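Local coordinates for periplasmic binding protein (Agrobacterium tumefaciens str. B6, PDB 5L9G), which binds the opine mannopine as the periplasmic receptor that probably delivers it to an ABC transporter for uptake, at residues A[143-157]-A[193-206]. Residues are numbered along the deposited sequence; the frame is centred on the assembly and turned at random.
Sequences FFDVKKFPGKRALWN and KLTELAPSVSVWWE
Arg-153 to Trp-156 pairs in parallel with Val-201 to Trp-205, the strand axes 4.6 Å apart at 20°, and a beta bulge at Ser-202, between the pairs Arg-153/Val-201 and Ala-154/Val-203, shifts the register by one. Arg-153 N donates to Ser-200 O (2.9 Å), and Arg-153 O accepts from Ser-202 N. On the face carrying Ala-154 and Trp-156, the five-membered ring of Trp-156 lies in an offset stack on the six-membered ring of Trp-205. Trp-205 has CG wedged between its backbone N and carbonyl carbon (chi1 63°), which turns the ring back over the neighbouring strand, where Trp-156 CA makes a CH-pi contact over the five-membered ring of Trp-205; Trp-205 NE1 hydrogen-bonds to Ile-224 O. On the other face Leu-155 CD1 meets Val-201 CG2 at 3.7 Å, and Leu-155 CD2 meets Leu-194 CD2. Farther out, Leu-197 CD2 stands over the Phe-144 ring, while Leu-197 CD1 touches Val-146 CG2, which covers one guanidinium face of Arg-153. Five bonds, all within about 9° of the guanidinium plane, fix that group's rotation and tie Phe-143 O in the helix and Phe-149 O and Gly-151 O in the loop to the strand's start; at the far end the stack probably helps to position Trp-156, a mannopine-pocket residue.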
ATOM      1  N   PHE A 143       4.446 -16.399  11.053  1.00 31.66           N
ATOM      2  CA  PHE A 143       5.491 -15.637  10.364  1.00 31.48           C
ATOM      3  C   PHE A 143       6.657 -15.349  11.329  1.00 37.11           C
ATOM      4  O   PHE A 143       7.820 -15.457  10.937  1.00 36.01           O
ATOM      5  CB  PHE A 143       4.919 -14.320   9.834  1.00 31.99           C
ATOM      6  CG  PHE A 143       5.865 -13.600   8.900  1.00 32.77           C
ATOM      7  CD1 PHE A 143       6.798 -12.684   9.391  1.00 34.86           C
ATOM      8  CD2 PHE A 143       5.831 -13.843   7.533  1.00 32.76           C
ATOM      9  CE1 PHE A 143       7.684 -12.026   8.526  1.00 36.78           C
ATOM     10  CE2 PHE A 143       6.699 -13.166   6.663  1.00 34.22           C
ATOM     11  CZ  PHE A 143       7.638 -12.290   7.168  1.00 34.90           C
ATOM     12  N   PHE A 144       6.341 -15.009  12.589  1.00 36.07           N
ATOM     13  CA  PHE A 144       7.365 -14.636  13.574  1.00 36.83           C
ATOM     14  C   PHE A 144       7.954 -15.844  14.293  1.00 42.54           C
ATOM     15  O   PHE A 144       8.879 -15.687  15.092  1.00 45.64           O
ATOM     16  CB  PHE A 144       6.780 -13.606  14.575  1.00 39.05           C
ATOM     17  CG  PHE A 144       6.713 -12.184  14.052  1.00 38.12           C
ATOM     18  CD1 PHE A 144       5.831 -11.839  13.022  1.00 37.17           C
ATOM     19  CD2 PHE A 144       7.483 -11.181  14.628  1.00 41.02           C
ATOM     20  CE1 PHE A 144       5.759 -10.523  12.546  1.00 37.95           C
ATOM     21  CE2 PHE A 144       7.392  -9.862  14.170  1.00 43.30           C
ATOM     22  CZ  PHE A 144       6.547  -9.542  13.117  1.00 39.43           C
ATOM     23  N   ASP A 145       7.437 -17.042  14.002  1.00 37.75           N
ATOM     24  CA  ASP A 145       7.870 -18.275  14.676  1.00 38.60           C
ATOM     25  C   ASP A 145       9.019 -18.941  13.919  1.00 42.04           C
ATOM     26  O   ASP A 145       8.791 -19.821  13.083  1.00 40.06           O
ATOM     27  CB  ASP A 145       6.689 -19.230  14.882  1.00 39.41           C
ATOM     28  CG  ASP A 145       6.974 -20.356  15.871  1.00 49.77           C
ATOM     29  OD1 ASP A 145       8.174 -20.661  16.103  1.00 49.65           O
ATOM     30  OD2 ASP A 145       6.003 -20.956  16.383  1.00 49.85           O
ATOM     31  N   VAL A 146      10.253 -18.555  14.266  1.00 41.65           N
ATOM     32  CA  VAL A 146      11.483 -19.036  13.615  1.00 43.17           C
ATOM     33  C   VAL A 146      11.785 -20.498  13.990  1.00 48.79           C
ATOM     34  O   VAL A 146      12.446 -21.206  13.224  1.00 46.99           O
ATOM     35  CB  VAL A 146      12.670 -18.066  13.859  1.00 49.80           C
ATOM     36  CG1 VAL A 146      13.945 -18.539  13.158  1.00 51.40           C
ATOM     37  CG2 VAL A 146      12.315 -16.656  13.385  1.00 48.31           C
ATOM     38  N   LYS A 147      11.263 -20.963  15.135  1.00 48.45           N
ATOM     39  CA  LYS A 147      11.429 -22.353  15.541  1.00 49.49           C
ATOM     40  C   LYS A 147      10.531 -23.269  14.708  1.00 51.05           C
ATOM     41  O   LYS A 147      11.024 -24.247  14.152  1.00 51.42           O
ATOM     42  CB  LYS A 147      11.186 -22.541  17.057  1.00 53.43           C
ATOM     43  CG  LYS A 147      12.343 -22.094  18.001  1.00 70.70           C
ATOM     44  CD  LYS A 147      13.698 -22.812  17.794  1.00 82.60           C
ATOM     45  CE  LYS A 147      14.101 -23.676  18.967  1.00 92.18           C
ATOM     46  NZ  LYS A 147      15.401 -24.344  18.724  1.00100.66           N
ATOM     47  N   LYS A 148       9.226 -22.947  14.588  1.00 46.80           N
ATOM     48  CA  LYS A 148       8.288 -23.762  13.818  1.00 45.46           C
ATOM     49  C   LYS A 148       8.517 -23.613  12.304  1.00 47.51           C
ATOM     50  O   LYS A 148       8.422 -24.608  11.564  1.00 47.44           O
ATOM     51  CB  LYS A 148       6.830 -23.480  14.217  1.00 48.09           C
ATOM     52  CG  LYS A 148       5.815 -24.430  13.581  1.00 60.84           C
ATOM     53  CD  LYS A 148       4.461 -24.392  14.272  1.00 72.41           C
ATOM     54  CE  LYS A 148       3.319 -24.784  13.356  1.00 82.23           C
ATOM     55  NZ  LYS A 148       3.426 -26.183  12.866  1.00 96.02           N
ATOM     56  N   PHE A 149       8.859 -22.379  11.850  1.00 40.51           N
ATOM     57  CA  PHE A 149       9.120 -22.108  10.447  1.00 37.54           C
ATOM     58  C   PHE A 149      10.504 -21.479  10.256  1.00 41.82           C
ATOM     59  O   PHE A 149      10.594 -20.268  10.050  1.00 39.76           O
ATOM     60  CB  PHE A 149       8.017 -21.224   9.838  1.00 37.43           C
ATOM     61  CG  PHE A 149       6.635 -21.827   9.922  1.00 37.35           C
ATOM     62  CD1 PHE A 149       6.176 -22.687   8.934  1.00 39.48           C
ATOM     63  CD2 PHE A 149       5.789 -21.519  10.982  1.00 39.41           C
ATOM     64  CE1 PHE A 149       4.893 -23.241   9.007  1.00 40.59           C
ATOM     65  CE2 PHE A 149       4.511 -22.082  11.065  1.00 42.36           C
ATOM     66  CZ  PHE A 149       4.074 -22.947  10.081  1.00 41.16           C
ATOM     67  N   PRO A 150      11.601 -22.276  10.307  1.00 39.29           N
ATOM     68  CA  PRO A 150      12.934 -21.688  10.078  1.00 39.30           C
ATOM     69  C   PRO A 150      13.035 -21.158   8.661  1.00 40.70           C
ATOM     70  O   PRO A 150      12.462 -21.750   7.751  1.00 39.32           O
ATOM     71  CB  PRO A 150      13.894 -22.873  10.276  1.00 41.88           C
ATOM     72  CG  PRO A 150      13.100 -23.934  10.963  1.00 47.52           C
ATOM     73  CD  PRO A 150      11.683 -23.739  10.526  1.00 41.38           C
ATOM     74  N   GLY A 151      13.747 -20.062   8.489  1.00 37.94           N
ATOM     75  CA  GLY A 151      13.932 -19.497   7.163  1.00 36.57           C
ATOM     76  C   GLY A 151      14.111 -18.000   7.101  1.00 39.38           C
ATOM     77  O   GLY A 151      13.979 -17.285   8.099  1.00 38.49           O
ATOM     78  N   LYS A 152      14.450 -17.539   5.906  1.00 35.69           N
ATOM     79  CA  LYS A 152      14.713 -16.144   5.593  1.00 34.91           C
ATOM     80  C   LYS A 152      13.410 -15.377   5.428  1.00 36.36           C
ATOM     81  O   LYS A 152      12.588 -15.722   4.580  1.00 34.11           O
ATOM     82  CB  LYS A 152      15.558 -16.032   4.315  1.00 36.71           C
ATOM     83  CG  LYS A 152      16.953 -16.641   4.408  1.00 45.57           C
ATOM     84  CD  LYS A 152      17.640 -16.553   3.040  1.00 53.94           C
ATOM     85  CE  LYS A 152      18.887 -17.403   2.949  1.00 74.17           C
ATOM     86  NZ  LYS A 152      20.021 -16.835   3.725  1.00 87.79           N
ATOM     87  N   ARG A 153      13.230 -14.331   6.248  1.00 34.39           N
ATOM     88  CA  ARG A 153      12.092 -13.416   6.196  1.00 32.49           C
ATOM     89  C   ARG A 153      12.452 -12.135   5.431  1.00 36.18           C
ATOM     90  O   ARG A 153      13.600 -11.696   5.464  1.00 36.46           O
ATOM     91  CB  ARG A 153      11.696 -12.993   7.621  1.00 30.41           C
ATOM     92  CG  ARG A 153      10.698 -13.954   8.312  1.00 32.35           C
ATOM     93  CD  ARG A 153      11.370 -14.975   9.166  1.00 40.79           C
ATOM     94  NE  ARG A 153      10.391 -15.782   9.900  1.00 34.84           N
ATOM     95  CZ  ARG A 153      10.506 -17.093  10.072  1.00 44.38           C
ATOM     96  NH1 ARG A 153       9.558 -17.767  10.709  1.00 32.58           N
ATOM     97  NH2 ARG A 153      11.557 -17.746   9.585  1.00 36.47           N
ATOM     98  N   ALA A 154      11.450 -11.512   4.783  1.00 32.71           N
ATOM     99  CA  ALA A 154      11.627 -10.206   4.174  1.00 33.22           C
ATOM    100  C   ALA A 154      10.471  -9.319   4.606  1.00 36.24           C
ATOM    101  O   ALA A 154       9.312  -9.739   4.586  1.00 32.09           O
ATOM    102  CB  ALA A 154      11.707 -10.298   2.667  1.00 33.46           C
ATOM    103  N   LEU A 155      10.796  -8.105   5.059  1.00 36.40           N
ATOM    104  CA  LEU A 155       9.807  -7.139   5.526  1.00 34.96           C
ATOM    105  C   LEU A 155      10.103  -5.823   4.830  1.00 35.19           C
ATOM    106  O   LEU A 155      11.202  -5.637   4.320  1.00 34.18           O
ATOM    107  CB  LEU A 155       9.921  -6.924   7.049  1.00 36.58           C
ATOM    108  CG  LEU A 155       9.284  -7.956   7.986  1.00 41.96           C
ATOM    109  CD1 LEU A 155      10.073  -9.214   8.007  1.00 43.07           C
ATOM    110  CD2 LEU A 155       9.275  -7.421   9.442  1.00 46.35           C
ATOM    111  N   TRP A 156       9.124  -4.915   4.806  1.00 33.86           N
ATOM    112  CA  TRP A 156       9.265  -3.606   4.171  1.00 35.24           C
ATOM    113  C   TRP A 156      10.264  -2.742   4.964  1.00 38.18           C
ATOM    114  O   TRP A 156      10.400  -2.911   6.182  1.00 38.33           O
ATOM    115  CB  TRP A 156       7.894  -2.909   4.175  1.00 34.09           C
ATOM    116  CG  TRP A 156       7.753  -1.721   3.252  1.00 35.01           C
ATOM    117  CD1 TRP A 156       8.553  -1.387   2.189  1.00 37.90           C
ATOM    118  CD2 TRP A 156       6.713  -0.741   3.298  1.00 34.79           C
ATOM    119  NE1 TRP A 156       8.084  -0.239   1.588  1.00 37.83           N
ATOM    120  CE2 TRP A 156       6.935   0.160   2.229  1.00 38.46           C
ATOM    121  CE3 TRP A 156       5.589  -0.550   4.125  1.00 35.23           C
ATOM    122  CZ2 TRP A 156       6.086   1.244   1.977  1.00 38.14           C
ATOM    123  CZ3 TRP A 156       4.748   0.525   3.879  1.00 36.31           C
ATOM    124  CH2 TRP A 156       5.013   1.426   2.832  1.00 37.30           C
ATOM    125  N   ASN A 157      10.943  -1.792   4.294  1.00 36.18           N
ATOM    126  CA  ASN A 157      11.850  -0.900   5.019  1.00 37.59           C
ATOM    127  C   ASN A 157      11.091   0.331   5.568  1.00 43.88           C
ATOM    128  O   ASN A 157      11.719   1.270   6.072  1.00 45.25           O
ATOM    129  CB  ASN A 157      13.070  -0.485   4.156  1.00 39.90           C
ATOM    130  CG  ASN A 157      12.715   0.491   3.080  1.00 49.12           C
ATOM    131  OD1 ASN A 157      11.573   0.521   2.610  1.00 38.36           O
ATOM    132  ND2 ASN A 157      13.668   1.348   2.710  1.00 47.02           N
ATOM    133  N   LYS A 193       9.234  -7.170  19.613  1.00 46.28           N
ATOM    134  CA  LYS A 193       8.903  -8.352  18.806  1.00 44.38           C
ATOM    135  C   LYS A 193       9.607  -8.294  17.446  1.00 45.34           C
ATOM    136  O   LYS A 193      10.129  -9.312  16.989  1.00 45.11           O
ATOM    137  CB  LYS A 193       7.372  -8.494  18.653  1.00 46.01           C
ATOM    138  CG  LYS A 193       6.904  -9.794  18.007  1.00 47.46           C
ATOM    139  CD  LYS A 193       7.241 -11.017  18.849  1.00 52.11           C
ATOM    140  CE  LYS A 193       6.704 -12.299  18.266  1.00 62.68           C
ATOM    141  NZ  LYS A 193       7.023 -13.464  19.138  1.00 71.03           N
ATOM    142  N   LEU A 194       9.630  -7.109  16.811  1.00 42.01           N
ATOM    143  CA  LEU A 194      10.307  -6.911  15.527  1.00 41.19           C
ATOM    144  C   LEU A 194      11.823  -7.075  15.701  1.00 48.05           C
ATOM    145  O   LEU A 194      12.483  -7.658  14.834  1.00 48.28           O
ATOM    146  CB  LEU A 194       9.976  -5.534  14.928  1.00 41.33           C
ATOM    147  CG  LEU A 194       8.582  -5.341  14.308  1.00 43.86           C
ATOM    148  CD1 LEU A 194       8.246  -3.857  14.163  1.00 43.86           C
ATOM    149  CD2 LEU A 194       8.455  -6.050  12.961  1.00 43.53           C
ATOM    150  N   THR A 195      12.370  -6.581  16.836  1.00 48.57           N
ATOM    151  CA  THR A 195      13.785  -6.703  17.194  1.00 49.65           C
ATOM    152  C   THR A 195      14.168  -8.180  17.318  1.00 51.11           C
ATOM    153  O   THR A 195      15.208  -8.584  16.810  1.00 51.18           O
ATOM    154  CB  THR A 195      14.086  -5.870  18.461  1.00 57.77           C
ATOM    155  OG1 THR A 195      13.755  -4.505  18.199  1.00 59.34           O
ATOM    156  CG2 THR A 195      15.541  -5.967  18.910  1.00 58.85           C
ATOM    157  N   GLU A 196      13.307  -8.980  17.963  1.00 48.71           N
ATOM    158  CA  GLU A 196      13.482 -10.423  18.152  1.00 48.82           C
ATOM    159  C   GLU A 196      13.552 -11.142  16.779  1.00 50.08           C
ATOM    160  O   GLU A 196      14.361 -12.059  16.601  1.00 49.49           O
ATOM    161  CB  GLU A 196      12.302 -10.962  18.975  1.00 50.35           C
ATOM    162  CG  GLU A 196      12.395 -12.413  19.406  1.00 64.06           C
ATOM    163  CD  GLU A 196      11.087 -12.913  19.991  1.00 90.63           C
ATOM    164  OE1 GLU A 196      10.805 -12.592  21.168  1.00 90.52           O
ATOM    165  OE2 GLU A 196      10.312 -13.565  19.252  1.00 83.27           O
ATOM    166  N   LEU A 197      12.698 -10.726  15.828  1.00 43.55           N
ATOM    167  CA  LEU A 197      12.648 -11.339  14.497  1.00 41.71           C
ATOM    168  C   LEU A 197      13.798 -10.887  13.594  1.00 47.16           C
ATOM    169  O   LEU A 197      14.265 -11.683  12.775  1.00 45.48           O
ATOM    170  CB  LEU A 197      11.298 -11.045  13.816  1.00 39.70           C
ATOM    171  CG  LEU A 197      11.051 -11.729  12.439  1.00 42.61           C
ATOM    172  CD1 LEU A 197      10.864 -13.254  12.584  1.00 42.78           C
ATOM    173  CD2 LEU A 197       9.877 -11.106  11.710  1.00 41.65           C
ATOM    174  N   ALA A 198      14.241  -9.611  13.736  1.00 45.45           N
ATOM    175  CA  ALA A 198      15.257  -8.965  12.901  1.00 44.95           C
ATOM    176  C   ALA A 198      16.467  -9.860  12.476  1.00 48.01           C
ATOM    177  O   ALA A 198      16.779  -9.831  11.285  1.00 46.24           O
ATOM    178  CB  ALA A 198      15.738  -7.667  13.531  1.00 47.78           C
ATOM    179  N   PRO A 199      17.107 -10.707  13.335  1.00 47.03           N
ATOM    180  CA  PRO A 199      18.219 -11.543  12.832  1.00 47.20           C
ATOM    181  C   PRO A 199      17.834 -12.552  11.743  1.00 47.57           C
ATOM    182  O   PRO A 199      18.707 -12.973  10.982  1.00 46.01           O
ATOM    183  CB  PRO A 199      18.737 -12.246  14.091  1.00 50.60           C
ATOM    184  CG  PRO A 199      18.276 -11.392  15.224  1.00 56.29           C
ATOM    185  CD  PRO A 199      16.934 -10.898  14.791  1.00 50.30           C
ATOM    186  N   SER A 200      16.530 -12.904  11.638  1.00 41.97           N
ATOM    187  CA  SER A 200      16.025 -13.824  10.615  1.00 40.10           C
ATOM    188  C   SER A 200      15.531 -13.091   9.371  1.00 43.93           C
ATOM    189  O   SER A 200      15.067 -13.744   8.421  1.00 41.97           O
ATOM    190  CB  SER A 200      14.923 -14.710  11.186  1.00 41.19           C
ATOM    191  OG  SER A 200      15.471 -15.527  12.206  1.00 50.24           O
ATOM    192  N   VAL A 201      15.626 -11.736   9.376  1.00 40.56           N
ATOM    193  CA  VAL A 201      15.204 -10.911   8.238  1.00 39.43           C
ATOM    194  C   VAL A 201      16.405 -10.741   7.310  1.00 44.17           C
ATOM    195  O   VAL A 201      17.323  -9.989   7.630  1.00 45.01           O
ATOM    196  CB  VAL A 201      14.564  -9.554   8.649  1.00 42.64           C
ATOM    197  CG1 VAL A 201      14.133  -8.753   7.413  1.00 41.49           C
ATOM    198  CG2 VAL A 201      13.381  -9.769   9.602  1.00 41.51           C
ATOM    199  N   SER A 202      16.408 -11.462   6.173  1.00 39.41           N
ATOM    200  CA  SER A 202      17.505 -11.414   5.198  1.00 39.72           C
ATOM    201  C   SER A 202      17.524 -10.155   4.340  1.00 44.26           C
ATOM    202  O   SER A 202      18.600  -9.736   3.887  1.00 44.00           O
ATOM    203  CB  SER A 202      17.491 -12.657   4.309  1.00 40.33           C
ATOM    204  OG  SER A 202      16.305 -12.758   3.537  1.00 42.40           O
ATOM    205  N   VAL A 203      16.345  -9.560   4.086  1.00 40.53           N
ATOM    206  CA  VAL A 203      16.232  -8.375   3.226  1.00 40.63           C
ATOM    207  C   VAL A 203      15.088  -7.496   3.710  1.00 42.89           C
ATOM    208  O   VAL A 203      13.998  -7.999   4.020  1.00 38.88           O
ATOM    209  CB  VAL A 203      16.079  -8.768   1.715  1.00 43.90           C
ATOM    210  CG1 VAL A 203      15.063  -9.857   1.543  1.00 43.25           C
ATOM    211  CG2 VAL A 203      15.773  -7.563   0.813  1.00 43.27           C
ATOM    212  N   TRP A 204      15.343  -6.174   3.760  1.00 39.45           N
ATOM    213  CA  TRP A 204      14.332  -5.175   4.084  1.00 38.77           C
ATOM    214  C   TRP A 204      14.014  -4.575   2.707  1.00 40.57           C
ATOM    215  O   TRP A 204      14.753  -3.718   2.196  1.00 38.42           O
ATOM    216  CB  TRP A 204      14.870  -4.127   5.080  1.00 39.69           C
ATOM    217  CG  TRP A 204      15.335  -4.725   6.372  1.00 41.53           C
ATOM    218  CD1 TRP A 204      16.617  -5.038   6.708  1.00 45.98           C
ATOM    219  CD2 TRP A 204      14.526  -5.063   7.515  1.00 41.18           C
ATOM    220  NE1 TRP A 204      16.655  -5.585   7.971  1.00 46.00           N
ATOM    221  CE2 TRP A 204      15.394  -5.575   8.504  1.00 45.87           C
ATOM    222  CE3 TRP A 204      13.143  -5.015   7.787  1.00 41.46           C
ATOM    223  CZ2 TRP A 204      14.931  -6.022   9.750  1.00 45.99           C
ATOM    224  CZ3 TRP A 204      12.686  -5.436   9.029  1.00 43.28           C
ATOM    225  CH2 TRP A 204      13.575  -5.936   9.996  1.00 44.97           C
ATOM    226  N   TRP A 205      12.983  -5.141   2.046  1.00 36.66           N
ATOM    227  CA  TRP A 205      12.644  -4.745   0.679  1.00 35.40           C
ATOM    228  C   TRP A 205      12.151  -3.305   0.630  1.00 38.17           C
ATOM    229  O   TRP A 205      11.515  -2.832   1.576  1.00 37.97           O
ATOM    230  CB  TRP A 205      11.688  -5.744   0.009  1.00 32.30           C
ATOM    231  CG  TRP A 205      10.351  -5.854   0.674  1.00 31.97           C
ATOM    232  CD1 TRP A 205       9.963  -6.776   1.598  1.00 34.60           C
ATOM    233  CD2 TRP A 205       9.210  -5.020   0.429  1.00 31.42           C
ATOM    234  NE1 TRP A 205       8.650  -6.551   1.969  1.00 33.73           N
ATOM    235  CE2 TRP A 205       8.172  -5.468   1.274  1.00 34.08           C
ATOM    236  CE3 TRP A 205       8.968  -3.928  -0.430  1.00 32.57           C
ATOM    237  CZ2 TRP A 205       6.919  -4.854   1.305  1.00 33.02           C
ATOM    238  CZ3 TRP A 205       7.716  -3.333  -0.409  1.00 33.74           C
ATOM    239  CH2 TRP A 205       6.712  -3.785   0.459  1.00 33.47           C
ATOM    240  N   GLU A 206      12.459  -2.610  -0.464  1.00 35.73           N
ATOM    241  CA  GLU A 206      12.141  -1.184  -0.600  1.00 37.33           C
ATOM    242  C   GLU A 206      11.017  -0.856  -1.577  1.00 42.94           C
ATOM    243  O   GLU A 206      10.360   0.170  -1.419  1.00 45.98           O
ATOM    244  CB  GLU A 206      13.411  -0.411  -0.978  1.00 40.12           C
ATOM    245  CG  GLU A 206      14.537  -0.664   0.012  1.00 49.66           C
ATOM    246  CD  GLU A 206      15.747   0.241  -0.117  1.00 69.31           C
ATOM    247  OE1 GLU A 206      15.704   1.197  -0.926  1.00 58.11           O
ATOM    248  OE2 GLU A 206      16.734   0.002   0.614  1.00 61.49           O
TER
HETATM  249  O   HOH W   1      10.585 -13.950  16.354  1.00 47.44           O
HETATM  250  O   HOH W   2       7.850 -16.442  18.061  1.00 51.55           O
HETATM  251  O   HOH W   3      10.436   1.774   0.629  1.00 37.12           O